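Local atomic coordinates of DUF411 domain-containing protein (Pseudomonas aeruginosa, PDB entry 6WJE), a protein that is of unknown function, belongs to the DUF411 family, and binds zinc and copper ions in the crystal. Residues 6-11 with 31-36; 80-85 with 110-115; 106-111 with 119-124. All coordinates share one frame; numbering follows the deposited sequence.

Overall arrangement
From the N terminus, strand 4-9 leads through helix 14-25 to strand 29-34, and contact 1 closes this beta-alpha-beta loop at one margin of a mixed seven-stranded sheet, before either other contact opens. The chain then runs through strands 55-59 and 62-65 and helix 70-78 to strand 82-86, where contact 2 closes the long, helix-free excursion to strand 106-112. Contact 3 begins on the stretch where contact 2 ends, pairing 106-112 with the outermost strand 117-123 in a short hairpin. The two share Gly110 and Leu111, so strand 106-112 is held on both sides, and Ala85 touches Val108 and Leu120. Contact 1 stands apart, its centre about 24 Å from that of contact 3.

Contact 1: 6-11 with 31-36; sequences DVHRDA and TDHVEA. With ZN (zinc ion), chain K; ZN (zinc ion), chain L.
Asp6 to Arg9 and Thr31 to Val34 pair as parallel strands of a beta-alpha-beta unit, consistent with a thioredoxin-like fold, their axes approaching to 4.7 Å at 23° and the backbone bonds alternating from Val7 N on Thr31 O to Glu35 N on Arg9 O. On the face carrying Asp6, His8 and His33, a zinc ion bridges the strands: Asp6 chelates it with both carboxylate oxygens, His33 NE2 binds it at 2.1 Å, and a water adds a ligand. The side chains of Asp6 and His33 cross at about a right angle, carboxylate and ring planes 65° apart. His8 lies beside this site, with His33 CB over its ring face and Glu35 CG at its edge, 3.3 Å from ND1. On the other face Arg9, bent at chi2 (101°), grips Asp32 side-on. Its NH2 meets Asp32 OD2 in the guanidinium plane at 2.9 Å, nearly straight; the NE bond to OD1 is more bent, its acceptor tilted from that plane. Val34 CG2 covers the centre of one guanidinium face. Past the pairing, Asp10 OD1 binds a second zinc ion and OD2 accepts Asn12 N. Metal coordination and a two-point salt bridge thus tie the two strands from opposite faces.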
loop_
_atom_site.group_PDB
_atom_site.type_symbol
_atom_site.label_atom_id
_atom_site.label_comp_id
_atom_site.label_asym_id
_atom_site.label_seq_id
_atom_site.Cartn_x
_atom_site.Cartn_y
_atom_site.Cartn_z
ATOM N N ASP A 6 1.106 -9.527 -4.087
ATOM C CA ASP A 6 1.983 -9.417 -5.244
ATOM C C ASP A 6 2.389 -7.954 -5.324
ATOM O O ASP A 6 1.520 -7.089 -5.460
ATOM C CB ASP A 6 1.243 -9.846 -6.517
ATOM C CG ASP A 6 2.147 -10.038 -7.717
ATOM O OD1 ASP A 6 2.916 -11.013 -7.736
ATOM O OD2 ASP A 6 2.063 -9.292 -8.709
ATOM N N VAL A 7 3.688 -7.672 -5.211
ATOM C CA VAL A 7 4.194 -6.303 -5.160
ATOM C C VAL A 7 5.068 -6.052 -6.381
ATOM O O VAL A 7 5.895 -6.898 -6.731
ATOM C CB VAL A 7 4.954 -6.039 -3.847
ATOM C CG1 VAL A 7 5.497 -4.613 -3.804
ATOM C CG2 VAL A 7 4.006 -6.246 -2.692
ATOM N N HIS A 8 4.839 -4.928 -7.062
ATOM C CA HIS A 8 5.723 -4.436 -8.113
ATOM C C HIS A 8 6.375 -3.158 -7.590
ATOM O O HIS A 8 5.706 -2.309 -6.986
ATOM C CB HIS A 8 4.992 -4.121 -9.468
ATOM C CG HIS A 8 4.374 -5.317 -10.167
ATOM N ND1 HIS A 8 4.711 -5.745 -11.451
ATOM C CD2 HIS A 8 3.402 -6.155 -9.745
ATOM C CE1 HIS A 8 3.989 -6.808 -11.756
ATOM N NE2 HIS A 8 3.181 -7.069 -10.745
ATOM N N ARG A 9 7.678 -3.012 -7.822
ATOM C CA ARG A 9 8.397 -1.831 -7.366
ATOM C C ARG A 9 9.679 -1.698 -8.169
ATOM O O ARG A 9 10.130 -2.642 -8.822
ATOM C CB ARG A 9 8.698 -1.880 -5.871
ATOM C CG ARG A 9 9.293 -3.179 -5.426
ATOM C CD ARG A 9 10.733 -3.022 -5.279
ATOM N NE ARG A 9 11.379 -4.248 -4.846
ATOM C CZ ARG A 9 12.700 -4.417 -4.868
ATOM N NH1 ARG A 9 13.490 -3.434 -5.309
ATOM N NH2 ARG A 9 13.232 -5.560 -4.454
ATOM N N ASP A 10 10.259 -0.510 -8.087
ATOM C CA ASP A 10 11.532 -0.207 -8.728
ATOM C C ASP A 10 12.712 -0.861 -8.002
ATOM O O ASP A 10 12.685 -1.093 -6.787
ATOM C CB ASP A 10 11.694 1.314 -8.799
ATOM C CG ASP A 10 12.957 1.748 -9.505
ATOM O OD1 ASP A 10 12.966 1.794 -10.762
ATOM O OD2 ASP A 10 13.938 2.075 -8.788
ATOM N N ALA A 11 13.777 -1.144 -8.768
ATOM C CA ALA A 11 14.941 -1.847 -8.212
ATOM C C ALA A 11 15.646 -1.039 -7.136
ATOM O O ALA A 11 16.270 -1.613 -6.239
ATOM C CB ALA A 11 15.946 -2.181 -9.313
ATOM N N THR A 31 5.229 -11.920 -2.998
ATOM C CA THR A 31 6.026 -12.024 -4.218
ATOM C C THR A 31 6.467 -10.625 -4.651
ATOM O O THR A 31 5.637 -9.724 -4.831
ATOM C CB THR A 31 5.288 -12.730 -5.364
ATOM O OG1 THR A 31 4.269 -11.877 -5.872
ATOM C CG2 THR A 31 4.701 -14.091 -4.927
ATOM N N ASP A 32 7.775 -10.472 -4.818
ATOM C CA ASP A 32 8.463 -9.216 -5.116
ATOM C C ASP A 32 8.814 -9.145 -6.603
ATOM O O ASP A 32 9.693 -9.871 -7.069
ATOM C CB ASP A 32 9.709 -9.141 -4.240
ATOM C CG ASP A 32 10.441 -7.837 -4.350
ATOM O OD1 ASP A 32 9.994 -6.966 -5.127
ATOM O OD2 ASP A 32 11.486 -7.695 -3.652
ATOM N N HIS A 33 8.118 -8.302 -7.353
ATOM C CA HIS A 33 8.429 -8.059 -8.761
ATOM C C HIS A 33 9.190 -6.753 -8.871
ATOM O O HIS A 33 8.604 -5.683 -8.685
ATOM C CB HIS A 33 7.173 -7.951 -9.621
ATOM C CG HIS A 33 6.347 -9.185 -9.673
ATOM N ND1 HIS A 33 6.850 -10.404 -10.072
ATOM C CD2 HIS A 33 5.035 -9.382 -9.409
ATOM C CE1 HIS A 33 5.883 -11.303 -10.040
ATOM N NE2 HIS A 33 4.770 -10.708 -9.647
ATOM N N VAL A 34 10.461 -6.818 -9.255
ATOM C CA VAL A 34 11.157 -5.589 -9.612
ATOM C C VAL A 34 10.719 -5.182 -11.015
ATOM O O VAL A 34 10.821 -5.965 -11.963
ATOM C CB VAL A 34 12.676 -5.779 -9.518
ATOM C CG1 VAL A 34 13.393 -4.545 -9.997
ATOM C CG2 VAL A 34 13.060 -6.090 -8.070
ATOM N N GLU A 35 10.136 -3.984 -11.107
ATOM C CA GLU A 35 9.621 -3.452 -12.397
ATOM C C GLU A 35 9.960 -1.963 -12.494
ATOM O O GLU A 35 9.646 -1.217 -11.546
ATOM C CB GLU A 35 8.110 -3.666 -12.497
ATOM C CG GLU A 35 7.706 -5.127 -12.586
ATOM C CD GLU A 35 8.196 -5.848 -13.830
ATOM O OE1 GLU A 35 8.334 -5.187 -14.879
ATOM O OE2 GLU A 35 8.440 -7.068 -13.746
ATOM N N ALA A 36 10.580 -1.563 -13.607
ATOM C CA ALA A 36 10.959 -0.173 -13.835
ATOM C C ALA A 36 9.818 0.699 -14.326
ATOM O O ALA A 36 10.024 1.903 -14.498
ATOM C CB ALA A 36 12.118 -0.077 -14.824
HETATM ZN ZN ZN K . 2.714 -11.119 -9.850
HETATM ZN ZN ZN L . 14.550 2.571 -11.827
HETATM O O HOH W 1 3.123 -13.490 -10.428
#

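Contact 2: 80-85 with 110-115; sequences ADLVGA and GLTRSG
Antiparallel backbone pairing joins the interrupted strand 82-86 to the end of strand 106-112 inside the mixed sheet, with Leu82 opposite Thr112 and Ala85 opposite Gly110 as non-hydrogen-bonded pairs. Between them Leu111 is held through both its polar backbone atoms: its O accepts Val83 N at 2.8 Å, and its N donates to Gly84 O at 3.0 Å. Further along, Arg113 N reaches Asp81 O at 3.2 Å. The chain turns a corner at Val83, and the Val83 side chain packs CG2 against Leu111 CB. Gly110 has no side chain on the side where Leu82 CD1 lies, and Leu82 CD2 is 4.1 Å from Gly110 C; Leu82 continues onto Leu76 of helix 70-78. Just past the pairing, Thr112 to Gly115 form a type I beta turn, closed by Gly115 N on Thr112 O, which begins the loop of the hairpin between strands 106-112 and 117-123. Thr112 OG1, set between its backbone N and carbonyl carbon (chi1 67°), is hydrogen-bonded to Gln116 N within that loop. Val83 CG1 lies 3.9 Å from Arg113 CA. The Asp81 carboxylate is engaged by Arg79 in a salt bridge.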
loop_
_atom_site.group_PDB
_atom_site.type_symbol
_atom_site.label_atom_id
_atom_site.label_comp_id
_atom_site.label_asym_id
_atom_site.label_seq_id
_atom_site.Cartn_x
_atom_site.Cartn_y
_atom_site.Cartn_z
ATOM N N ALA A 80 -16.267 -5.316 0.578
ATOM C CA ALA A 80 -16.645 -5.623 -0.799
ATOM C C ALA A 80 -16.839 -4.379 -1.663
ATOM O O ALA A 80 -16.761 -4.483 -2.891
ATOM C CB ALA A 80 -17.906 -6.478 -0.820
ATOM N N ASP A 81 -17.055 -3.202 -1.062
ATOM C CA ASP A 81 -17.251 -1.967 -1.820
ATOM C C ASP A 81 -15.948 -1.305 -2.279
ATOM O O ASP A 81 -16.005 -0.345 -3.071
ATOM C CB ASP A 81 -18.035 -0.950 -0.990
ATOM C CG ASP A 81 -17.353 -0.612 0.352
ATOM O OD1 ASP A 81 -16.929 -1.530 1.095
ATOM O OD2 ASP A 81 -17.247 0.598 0.657
ATOM N N LEU A 82 -14.784 -1.786 -1.823
ATOM C CA LEU A 82 -13.501 -1.145 -2.091
ATOM C C LEU A 82 -12.707 -1.952 -3.096
ATOM O O LEU A 82 -12.632 -3.179 -3.004
ATOM C CB LEU A 82 -12.648 -0.988 -0.826
ATOM C CG LEU A 82 -13.246 -0.115 0.288
ATOM C CD1 LEU A 82 -12.360 -0.143 1.531
ATOM C CD2 LEU A 82 -13.568 1.304 -0.167
ATOM N N VAL A 83 -12.096 -1.246 -4.045
ATOM C CA VAL A 83 -11.252 -1.876 -5.045
ATOM C C VAL A 83 -9.781 -1.674 -4.738
ATOM O O VAL A 83 -8.924 -2.254 -5.420
ATOM C CB VAL A 83 -11.571 -1.338 -6.461
ATOM C CG1 VAL A 83 -12.965 -1.754 -6.912
ATOM C CG2 VAL A 83 -11.452 0.162 -6.514
ATOM N N GLY A 84 -9.465 -0.917 -3.690
ATOM C CA GLY A 84 -8.083 -0.648 -3.338
ATOM C C GLY A 84 -8.017 0.252 -2.122
ATOM O O GLY A 84 -9.034 0.753 -1.628
ATOM N N ALA A 85 -6.808 0.356 -1.580
ATOM C CA ALA A 85 -6.493 1.294 -0.518
ATOM C C ALA A 85 -5.118 1.863 -0.826
ATOM O O ALA A 85 -4.252 1.177 -1.390
ATOM C CB ALA A 85 -6.517 0.650 0.874
ATOM N N GLY A 110 -9.379 4.260 1.063
ATOM C CA GLY A 110 -9.931 3.261 0.182
ATOM C C GLY A 110 -10.594 3.933 -1.009
ATOM O O GLY A 110 -10.999 5.097 -0.954
ATOM N N LEU A 111 -10.622 3.226 -2.132
ATOM C CA LEU A 111 -11.328 3.685 -3.320
ATOM C C LEU A 111 -12.502 2.755 -3.613
ATOM O O LEU A 111 -12.353 1.529 -3.608
ATOM C CB LEU A 111 -10.394 3.768 -4.530
ATOM C CG LEU A 111 -10.987 4.390 -5.796
ATOM C CD1 LEU A 111 -11.358 5.867 -5.616
ATOM C CD2 LEU A 111 -10.081 4.185 -6.996
ATOM N N THR A 112 -13.663 3.333 -3.886
ATOM C CA THR A 112 -14.841 2.520 -4.143
ATOM C C THR A 112 -14.883 2.112 -5.611
ATOM O O THR A 112 -14.149 2.647 -6.453
ATOM C CB THR A 112 -16.126 3.288 -3.812
ATOM O OG1 THR A 112 -16.271 4.375 -4.740
ATOM C CG2 THR A 112 -16.094 3.829 -2.376
ATOM N N ARG A 113 -15.778 1.154 -5.902
ATOM C CA ARG A 113 -16.000 0.698 -7.274
ATOM C C ARG A 113 -16.151 1.872 -8.232
ATOM O O ARG A 113 -15.543 1.902 -9.304
ATOM C CB ARG A 113 -17.244 -0.190 -7.332
ATOM C CG ARG A 113 -17.181 -1.422 -6.439
ATOM C CD ARG A 113 -18.363 -2.364 -6.699
ATOM N NE ARG A 113 -19.038 -2.748 -5.467
ATOM C CZ ARG A 113 -19.805 -1.930 -4.754
ATOM N NH1 ARG A 113 -19.985 -0.679 -5.151
ATOM N NH2 ARG A 113 -20.389 -2.360 -3.643
ATOM N N SER A 114 -16.959 2.854 -7.852
ATOM C CA SER A 114 -17.316 3.966 -8.726
ATOM C C SER A 114 -16.353 5.141 -8.620
ATOM O O SER A 114 -16.617 6.192 -9.212
ATOM C CB SER A 114 -18.762 4.417 -8.478
ATOM O OG SER A 114 -18.935 4.813 -7.140
ATOM N N GLY A 115 -15.287 5.010 -7.838
ATOM C CA GLY A 115 -14.253 6.021 -7.780
ATOM C C GLY A 115 -14.264 7.021 -6.646
ATOM O O GLY A 115 -13.569 8.037 -6.745
#

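Contact 3: 106-111 with 119-124; sequences YQVVGL and VLAEYP
Tyr106 and Tyr123 meet as a hydrogen-bonded antiparallel pair whose rings lie nearly parallel, 21° apart, but slid so far that they barely overlap. Their closest ring atoms are Tyr106 CE2 and Tyr123 CD2, at 3.5 Å. What sits over the Tyr106 ring face is instead the Tyr123 methylene, a CH-pi contact with CB 3.9 Å from the centroid, while Tyr106 OH lies above the rim of the Tyr123 ring. Val108 continues this face: its CG2 touches the edge of the Tyr123 ring in plane, 3.9 Å from CE2, and also Ala121 CB, while CG1 packs on Leu120 CB. Across the sheet, Gln107 CG meets Glu122 CG at 3.6 Å, aliphatic against aliphatic, with the amide and carboxylate planes steeply inclined.

Backbone bonds set this register. Tyr123 N meets Tyr106 O at 2.7 Å, and Val108 N meets Ala121 O. Farther out, Asp72 of helix 70-78 takes a hydrogen bond from Tyr123 OH and touches Val108 and Ala121, so that this face lies against the helix. Val108 O receives Leu120 N at 2.8 Å and, weakly, Ala121 N. The near-helical backbone at Leu120 (psi -32°) places these two residues opposite one, shifting the register by a residue: a classic beta bulge in the hairpin that forms the outer margin of the sheet.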
loop_
_atom_site.group_PDB
_atom_site.type_symbol
_atom_site.label_atom_id
_atom_site.label_comp_id
_atom_site.label_asym_id
_atom_site.label_seq_id
_atom_site.Cartn_x
_atom_site.Cartn_y
_atom_site.Cartn_z
ATOM N N TYR A 106 -0.946 10.498 8.487
ATOM C CA TYR A 106 -1.392 10.031 7.178
ATOM C C TYR A 106 -2.663 9.211 7.346
ATOM O O TYR A 106 -2.984 8.734 8.435
ATOM C CB TYR A 106 -0.322 9.213 6.460
ATOM C CG TYR A 106 0.044 7.940 7.170
ATOM C CD1 TYR A 106 0.886 7.965 8.278
ATOM C CD2 TYR A 106 -0.458 6.711 6.742
ATOM C CE1 TYR A 106 1.236 6.799 8.936
ATOM C CE2 TYR A 106 -0.115 5.535 7.395
ATOM C CZ TYR A 106 0.743 5.588 8.487
ATOM O OH TYR A 106 1.107 4.442 9.152
ATOM N N GLN A 107 -3.361 9.027 6.241
ATOM C CA GLN A 107 -4.561 8.204 6.210
ATOM C C GLN A 107 -4.428 7.105 5.179
ATOM O O GLN A 107 -3.756 7.264 4.156
ATOM C CB GLN A 107 -5.826 9.034 5.936
ATOM C CG GLN A 107 -5.981 10.269 6.826
ATOM C CD GLN A 107 -5.014 11.396 6.501
ATOM O OE1 GLN A 107 -4.240 11.829 7.355
ATOM N NE2 GLN A 107 -5.046 11.866 5.264
ATOM N N VAL A 108 -5.099 5.992 5.460
ATOM C CA VAL A 108 -5.347 4.964 4.458
ATOM C C VAL A 108 -6.683 5.248 3.792
ATOM O O VAL A 108 -7.734 5.272 4.443
ATOM C CB VAL A 108 -5.346 3.564 5.079
ATOM C CG1 VAL A 108 -5.451 2.524 3.971
ATOM C CG2 VAL A 108 -4.088 3.358 5.944
ATOM N N VAL A 109 -6.634 5.493 2.493
ATOM C CA VAL A 109 -7.780 5.946 1.727
ATOM C C VAL A 109 -8.187 4.802 0.819
ATOM O O VAL A 109 -7.404 4.374 -0.041
ATOM C CB VAL A 109 -7.498 7.219 0.922
ATOM C CG1 VAL A 109 -8.817 7.803 0.455
ATOM C CG2 VAL A 109 -6.777 8.232 1.766
ATOM N N GLY A 110 -9.379 4.260 1.063
ATOM C CA GLY A 110 -9.931 3.261 0.182
ATOM C C GLY A 110 -10.594 3.933 -1.009
ATOM O O GLY A 110 -10.999 5.097 -0.954
ATOM N N LEU A 111 -10.622 3.226 -2.132
ATOM C CA LEU A 111 -11.328 3.685 -3.320
ATOM C C LEU A 111 -12.502 2.755 -3.613
ATOM O O LEU A 111 -12.353 1.529 -3.608
ATOM C CB LEU A 111 -10.394 3.768 -4.530
ATOM C CG LEU A 111 -10.987 4.390 -5.796
ATOM C CD1 LEU A 111 -11.358 5.867 -5.616
ATOM C CD2 LEU A 111 -10.081 4.185 -6.996
ATOM N N VAL A 119 -12.242 6.948 3.822
ATOM C CA VAL A 119 -11.139 6.842 4.777
ATOM C C VAL A 119 -11.260 5.543 5.559
ATOM O O VAL A 119 -12.265 5.321 6.246
ATOM C CB VAL A 119 -11.075 8.064 5.689
ATOM C CG1 VAL A 119 -9.941 7.922 6.658
ATOM C CG2 VAL A 119 -10.901 9.327 4.841
ATOM N N LEU A 120 -10.243 4.669 5.427
ATOM C CA LEU A 120 -10.143 3.384 6.127
ATOM C C LEU A 120 -9.527 3.471 7.504
ATOM O O LEU A 120 -9.837 2.640 8.360
ATOM C CB LEU A 120 -9.289 2.410 5.311
ATOM C CG LEU A 120 -10.046 1.516 4.330
ATOM C CD1 LEU A 120 -9.118 0.559 3.660
ATOM C CD2 LEU A 120 -11.109 0.748 5.074
ATOM N N ALA A 121 -8.605 4.396 7.700
ATOM C CA ALA A 121 -7.813 4.527 8.911
ATOM C C ALA A 121 -7.140 5.891 8.889
ATOM O O ALA A 121 -6.740 6.380 7.827
ATOM C CB ALA A 121 -6.749 3.429 9.021
ATOM N N GLU A 122 -6.963 6.465 10.065
ATOM C CA GLU A 122 -6.258 7.726 10.198
ATOM C C GLU A 122 -5.127 7.538 11.211
ATOM O O GLU A 122 -5.328 6.994 12.298
ATOM C CB GLU A 122 -7.253 8.804 10.622
ATOM C CG GLU A 122 -8.164 9.212 9.470
ATOM C CD GLU A 122 -9.412 10.004 9.878
ATOM O OE1 GLU A 122 -9.655 10.255 11.070
ATOM O OE2 GLU A 122 -10.204 10.332 8.975
ATOM N N TYR A 123 -3.955 8.058 10.903
ATOM C CA TYR A 123 -2.816 7.872 11.802
ATOM C C TYR A 123 -2.304 9.215 12.262
ATOM O O TYR A 123 -1.854 10.022 11.432
ATOM C CB TYR A 123 -1.700 7.063 11.137
ATOM C CG TYR A 123 -2.105 5.626 11.005
ATOM C CD1 TYR A 123 -2.015 4.766 12.089
ATOM C CD2 TYR A 123 -2.648 5.144 9.824
ATOM C CE1 TYR A 123 -2.431 3.464 11.991
ATOM C CE2 TYR A 123 -3.056 3.855 9.723
ATOM C CZ TYR A 123 -2.955 3.014 10.810
ATOM O OH TYR A 123 -3.376 1.706 10.701
ATOM N N PRO A 124 -2.449 9.524 13.545
ATOM C CA PRO A 124 -1.996 10.825 14.056
ATOM C C PRO A 124 -0.480 10.960 14.022
ATOM O O PRO A 124 0.256 10.009 14.287
ATOM C CB PRO A 124 -2.531 10.834 15.489
ATOM C CG PRO A 124 -2.501 9.362 15.885
ATOM C CD PRO A 124 -2.947 8.641 14.619
#